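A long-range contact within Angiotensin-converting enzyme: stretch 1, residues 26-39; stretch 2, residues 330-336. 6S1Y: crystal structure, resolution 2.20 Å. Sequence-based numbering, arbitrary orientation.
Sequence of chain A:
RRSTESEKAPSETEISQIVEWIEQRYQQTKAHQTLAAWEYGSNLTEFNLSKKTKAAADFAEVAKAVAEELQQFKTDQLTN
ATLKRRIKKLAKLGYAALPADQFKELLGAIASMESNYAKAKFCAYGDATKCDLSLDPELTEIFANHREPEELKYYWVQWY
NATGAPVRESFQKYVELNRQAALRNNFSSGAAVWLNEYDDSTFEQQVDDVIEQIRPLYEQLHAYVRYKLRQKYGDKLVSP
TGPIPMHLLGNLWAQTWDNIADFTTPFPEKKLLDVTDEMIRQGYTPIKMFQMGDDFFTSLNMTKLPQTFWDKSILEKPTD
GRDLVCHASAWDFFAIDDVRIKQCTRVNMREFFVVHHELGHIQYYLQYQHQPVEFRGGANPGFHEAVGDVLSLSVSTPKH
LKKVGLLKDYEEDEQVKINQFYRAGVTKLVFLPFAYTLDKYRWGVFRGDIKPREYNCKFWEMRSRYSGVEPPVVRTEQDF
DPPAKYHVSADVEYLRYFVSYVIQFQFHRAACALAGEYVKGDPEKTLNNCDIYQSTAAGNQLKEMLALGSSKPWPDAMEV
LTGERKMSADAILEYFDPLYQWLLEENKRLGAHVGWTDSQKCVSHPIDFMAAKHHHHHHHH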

# COMPACT_ATOMS: atom_id res chain seq x y z
N TYR A 26 -3.03 -20.00 -20.49
CA TYR A 26 -2.63 -18.75 -19.84
C TYR A 26 -2.22 -19.00 -18.40
O TYR A 26 -1.16 -18.55 -17.95
N GLN A 27 -3.03 -19.75 -17.66
CA GLN A 27 -2.77 -19.95 -16.24
C GLN A 27 -1.43 -20.64 -15.99
O GLN A 27 -0.70 -20.29 -15.05
N GLN A 28 -1.07 -21.61 -16.83
CA GLN A 28 0.14 -22.38 -16.58
C GLN A 28 1.40 -21.55 -16.83
O GLN A 28 2.35 -21.61 -16.03
N THR A 29 1.44 -20.76 -17.90
CA THR A 29 2.62 -19.94 -18.10
C THR A 29 2.66 -18.77 -17.12
O THR A 29 3.74 -18.36 -16.70
N LYS A 30 1.49 -18.26 -16.70
CA LYS A 30 1.52 -17.19 -15.71
C LYS A 30 2.03 -17.72 -14.37
O LYS A 30 2.74 -17.01 -13.65
N ALA A 31 1.70 -18.97 -14.05
CA ALA A 31 2.24 -19.58 -12.83
C ALA A 31 3.74 -19.77 -12.96
O ALA A 31 4.49 -19.42 -12.05
N HIS A 32 4.20 -20.32 -14.08
CA HIS A 32 5.63 -20.48 -14.28
C HIS A 32 6.33 -19.13 -14.12
O HIS A 32 7.39 -19.03 -13.50
N GLN A 33 5.72 -18.07 -14.64
CA GLN A 33 6.35 -16.76 -14.56
C GLN A 33 6.36 -16.25 -13.12
O GLN A 33 7.40 -15.77 -12.64
N THR A 34 5.24 -16.39 -12.42
CA THR A 34 5.20 -15.99 -11.02
C THR A 34 6.26 -16.73 -10.20
O THR A 34 6.94 -16.13 -9.35
N LEU A 35 6.41 -18.03 -10.45
CA LEU A 35 7.35 -18.83 -9.69
C LEU A 35 8.78 -18.31 -9.86
O LEU A 35 9.53 -18.18 -8.88
N ALA A 36 9.17 -18.00 -11.10
CA ALA A 36 10.50 -17.48 -11.33
C ALA A 36 10.69 -16.12 -10.68
O ALA A 36 11.78 -15.81 -10.18
N ALA A 37 9.63 -15.30 -10.65
CA ALA A 37 9.71 -13.99 -9.99
C ALA A 37 9.89 -14.16 -8.48
O ALA A 37 10.67 -13.43 -7.86
N TRP A 38 9.21 -15.13 -7.89
CA TRP A 38 9.41 -15.41 -6.47
C TRP A 38 10.87 -15.76 -6.17
O TRP A 38 11.44 -15.30 -5.18
N GLU A 39 11.48 -16.61 -7.01
CA GLU A 39 12.84 -17.04 -6.73
C GLU A 39 13.80 -15.85 -6.76
O GLU A 39 14.69 -15.72 -5.91
N ALA A 330 2.76 -10.39 -0.79
CA ALA A 330 1.89 -11.55 -0.71
C ALA A 330 1.63 -12.07 -2.12
O ALA A 330 1.20 -11.31 -3.00
N TRP A 331 1.86 -13.38 -2.32
CA TRP A 331 2.00 -13.97 -3.65
C TRP A 331 0.95 -15.05 -3.91
O TRP A 331 0.70 -15.91 -3.08
N ASP A 332 0.37 -14.99 -5.11
CA ASP A 332 -0.59 -15.96 -5.61
C ASP A 332 0.06 -16.73 -6.75
O ASP A 332 0.47 -16.13 -7.76
N PHE A 333 0.17 -18.05 -6.60
CA PHE A 333 0.84 -18.86 -7.61
C PHE A 333 -0.14 -19.55 -8.54
O PHE A 333 0.26 -20.43 -9.31
N PHE A 334 -1.42 -19.16 -8.49
CA PHE A 334 -2.38 -19.53 -9.53
C PHE A 334 -2.45 -21.05 -9.69
O PHE A 334 -2.56 -21.57 -10.80
N ALA A 335 -2.37 -21.76 -8.57
CA ALA A 335 -2.63 -23.19 -8.51
C ALA A 335 -3.77 -23.37 -7.52
O ALA A 335 -4.77 -22.63 -7.58
N ILE A 336 -3.65 -24.29 -6.57
CA ILE A 336 -4.62 -24.41 -5.48
C ILE A 336 -3.85 -24.41 -4.17
O ILE A 336 -2.95 -25.23 -3.96

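What forms the apolar centre of this contact? Three aromatic side chains do, Trp 38 from the helix and Trp 331 and Phe 333 from the segment that runs nearly antiparallel to it. Trp 331 points toward the helix with chi1 m (-68°), while Trp 38 leaves its backbone sideways with chi1 t (169°). The two indoles meet edge-to-face: the edge of the Trp 38 six-membered ring is directed at the face of the Trp 331 five-membered ring, with centroids 4.8 Å apart, planes at 86°, and CZ3 of Trp 38 lying 3.6 Å from CD1 of Trp 331. Phe 333, chi1 m, starts sideways, but its ring end comes nearer the helix and turns its edge toward the face of Trp 38 in an offset arrangement, the planes at 73°. Its CZ sits 3.8 Å from CB of Trp 38. Trp 38 thus gives an edge to one partner and a face to the other, which lets three bulky rings pack closely without lying flat on one another.

How does the helix surface accommodate these rings? Ala 37, Thr 34 and the backbone at Trp 38 lie against them. CB of Ala 37 rests 3.8 Å from CZ3 of Trp 331, and CA of Trp 38 stands over the face of that indole, 4.2 Å from the centroid of its six-membered ring, as a CH-pi contact. One turn earlier, Thr 34 points toward the other stretch with chi1 m. Its methyl CG2 lies 3.6 Å from CD2 of Phe 333 and 3.8 Å from CE3 of Trp 331, so it fills the space between the two aromatic residues. The hydroxyl of Thr 34 is occupied within its own helix, where OG1 donates to O of Lys 30 at 3.0 Å, and the same OG1 lies 3.9 Å from CE2 of Phe 334. Leu 35 contributes mainly through its backbone, its CA being 3.9 Å from CE2 of Phe 333.

What happens where the segment turns after the strand? Ala 31 allows a close backbone approach: its CB comes within 3.5 Å of O of Phe 333, and the CA atoms of Ala 31 and Phe 333 are 5.5 Å apart. Phe 334, chi1 m, then points toward the helix and meets Lys 30, whose first three chi angles are all t. The extended aliphatic chain of Lys 30 crosses the ring, with CD 4.0 Å from the centroid of Phe 334 and over its face. Behind this ring, N of Phe 334 donates to OD1 of Asp 332 at 3.0 Å, a bond that ties the turn together while the Asp 332 side chain points away from the helix.

Where does the contact become polar? At Gln 27, with chi1 and chi2 both t, the extended side chain leaves sideways and its end reaches the other stretch. NE2 of Gln 27 donates to O of Phe 334 at 2.8 Å with an angle of 155°, the only hydrogen bond between the stretches.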

# COMPACT_ATOMS: atom_id res chain seq x y z
CB TYR A 26 -3.79 -17.75 -19.93
CG TYR A 26 -3.49 -16.28 -19.74
CD1 TYR A 26 -3.19 -15.47 -20.83
CD2 TYR A 26 -3.58 -15.68 -18.49
CE1 TYR A 26 -2.94 -14.11 -20.66
CE2 TYR A 26 -3.33 -14.33 -18.31
CZ TYR A 26 -3.02 -13.55 -19.40
OH TYR A 26 -2.78 -12.20 -19.24
CB GLN A 27 -3.90 -20.76 -15.62
CG GLN A 27 -3.66 -21.17 -14.20
CD GLN A 27 -4.90 -21.76 -13.55
OE1 GLN A 27 -5.98 -21.75 -14.13
NE2 GLN A 27 -4.74 -22.26 -12.34
CB GLN A 28 0.13 -23.65 -17.42
CG GLN A 28 -0.99 -24.60 -16.97
CD GLN A 28 -0.98 -25.95 -17.68
OE1 GLN A 28 0.09 -26.53 -17.93
NE2 GLN A 28 -2.17 -26.45 -17.99
CB THR A 29 2.71 -19.43 -19.55
OG1 THR A 29 1.50 -18.73 -19.89
CG2 THR A 29 2.93 -20.59 -20.50
CB LYS A 30 0.15 -16.55 -15.52
CG LYS A 30 0.25 -15.16 -14.88
CD LYS A 30 -1.09 -14.68 -14.30
CE LYS A 30 -1.00 -13.26 -13.73
NZ LYS A 30 -1.63 -12.25 -14.66
CB ALA A 31 1.54 -20.90 -12.55
CB HIS A 32 5.91 -21.08 -15.66
CG HIS A 32 7.36 -21.35 -15.92
ND1 HIS A 32 8.09 -20.62 -16.83
CD2 HIS A 32 8.21 -22.26 -15.38
CE1 HIS A 32 9.34 -21.07 -16.85
NE2 HIS A 32 9.43 -22.06 -15.98
CB GLN A 33 5.60 -15.81 -15.49
CG GLN A 33 6.17 -14.44 -15.53
CD GLN A 33 5.21 -13.46 -14.96
OE1 GLN A 33 4.34 -12.94 -15.66
NE2 GLN A 33 5.34 -13.20 -13.65
CB THR A 34 3.82 -16.27 -10.45
OG1 THR A 34 2.86 -15.43 -11.08
CG2 THR A 34 3.80 -16.00 -8.97
CB LEU A 35 7.25 -20.29 -10.12
CG LEU A 35 7.50 -21.35 -9.06
CD1 LEU A 35 7.17 -22.72 -9.67
CD2 LEU A 35 8.92 -21.29 -8.55
CB ALA A 36 10.78 -17.41 -12.83
CB ALA A 37 8.47 -13.17 -10.30
CB TRP A 38 8.49 -16.54 -6.04
CG TRP A 38 8.80 -17.07 -4.69
CD1 TRP A 38 9.64 -18.10 -4.39
CD2 TRP A 38 8.25 -16.62 -3.45
NE1 TRP A 38 9.65 -18.32 -3.04
CE2 TRP A 38 8.81 -17.43 -2.43
CE3 TRP A 38 7.34 -15.62 -3.09
CZ2 TRP A 38 8.50 -17.26 -1.08
CZ3 TRP A 38 7.02 -15.45 -1.74
CH2 TRP A 38 7.61 -16.26 -0.75
CB GLU A 39 13.26 -18.11 -7.73
CG GLU A 39 12.65 -19.48 -7.44
CD GLU A 39 13.10 -20.05 -6.10
OE1 GLU A 39 12.24 -20.51 -5.31
OE2 GLU A 39 14.32 -20.02 -5.83
CB ALA A 330 0.58 -11.20 -0.01
CB TRP A 331 3.38 -14.59 -3.82
CG TRP A 331 4.48 -13.58 -3.87
CD1 TRP A 331 4.92 -12.79 -2.84
CD2 TRP A 331 5.29 -13.26 -5.00
NE1 TRP A 331 5.95 -12.00 -3.27
CE2 TRP A 331 6.19 -12.25 -4.60
CE3 TRP A 331 5.33 -13.71 -6.32
CZ2 TRP A 331 7.13 -11.70 -5.47
CZ3 TRP A 331 6.26 -13.15 -7.19
CH2 TRP A 331 7.15 -12.16 -6.76
CB ASP A 332 -1.85 -15.25 -6.10
CG ASP A 332 -2.95 -16.23 -6.52
OD1 ASP A 332 -2.74 -17.46 -6.37
OD2 ASP A 332 -4.03 -15.76 -6.99
CB PHE A 333 1.77 -19.88 -6.95
CG PHE A 333 2.97 -19.24 -6.30
CD1 PHE A 333 2.92 -18.82 -4.98
CD2 PHE A 333 4.12 -19.03 -7.02
CE1 PHE A 333 4.00 -18.22 -4.40
CE2 PHE A 333 5.21 -18.42 -6.45
CZ PHE A 333 5.15 -18.01 -5.14
CB PHE A 334 -2.03 -18.85 -10.86
CG PHE A 334 -2.06 -17.35 -10.78
CD1 PHE A 334 -3.23 -16.65 -10.99
CD2 PHE A 334 -0.91 -16.63 -10.47
CE1 PHE A 334 -3.27 -15.26 -10.90
CE2 PHE A 334 -0.94 -15.25 -10.38
CZ PHE A 334 -2.12 -14.57 -10.60
CB ALA A 335 -1.39 -23.96 -8.10
CB ILE A 336 -5.48 -25.68 -5.60
CG1 ILE A 336 -6.38 -25.63 -6.84
CG2 ILE A 336 -6.36 -25.81 -4.37
CD1 ILE A 336 -7.36 -24.44 -6.85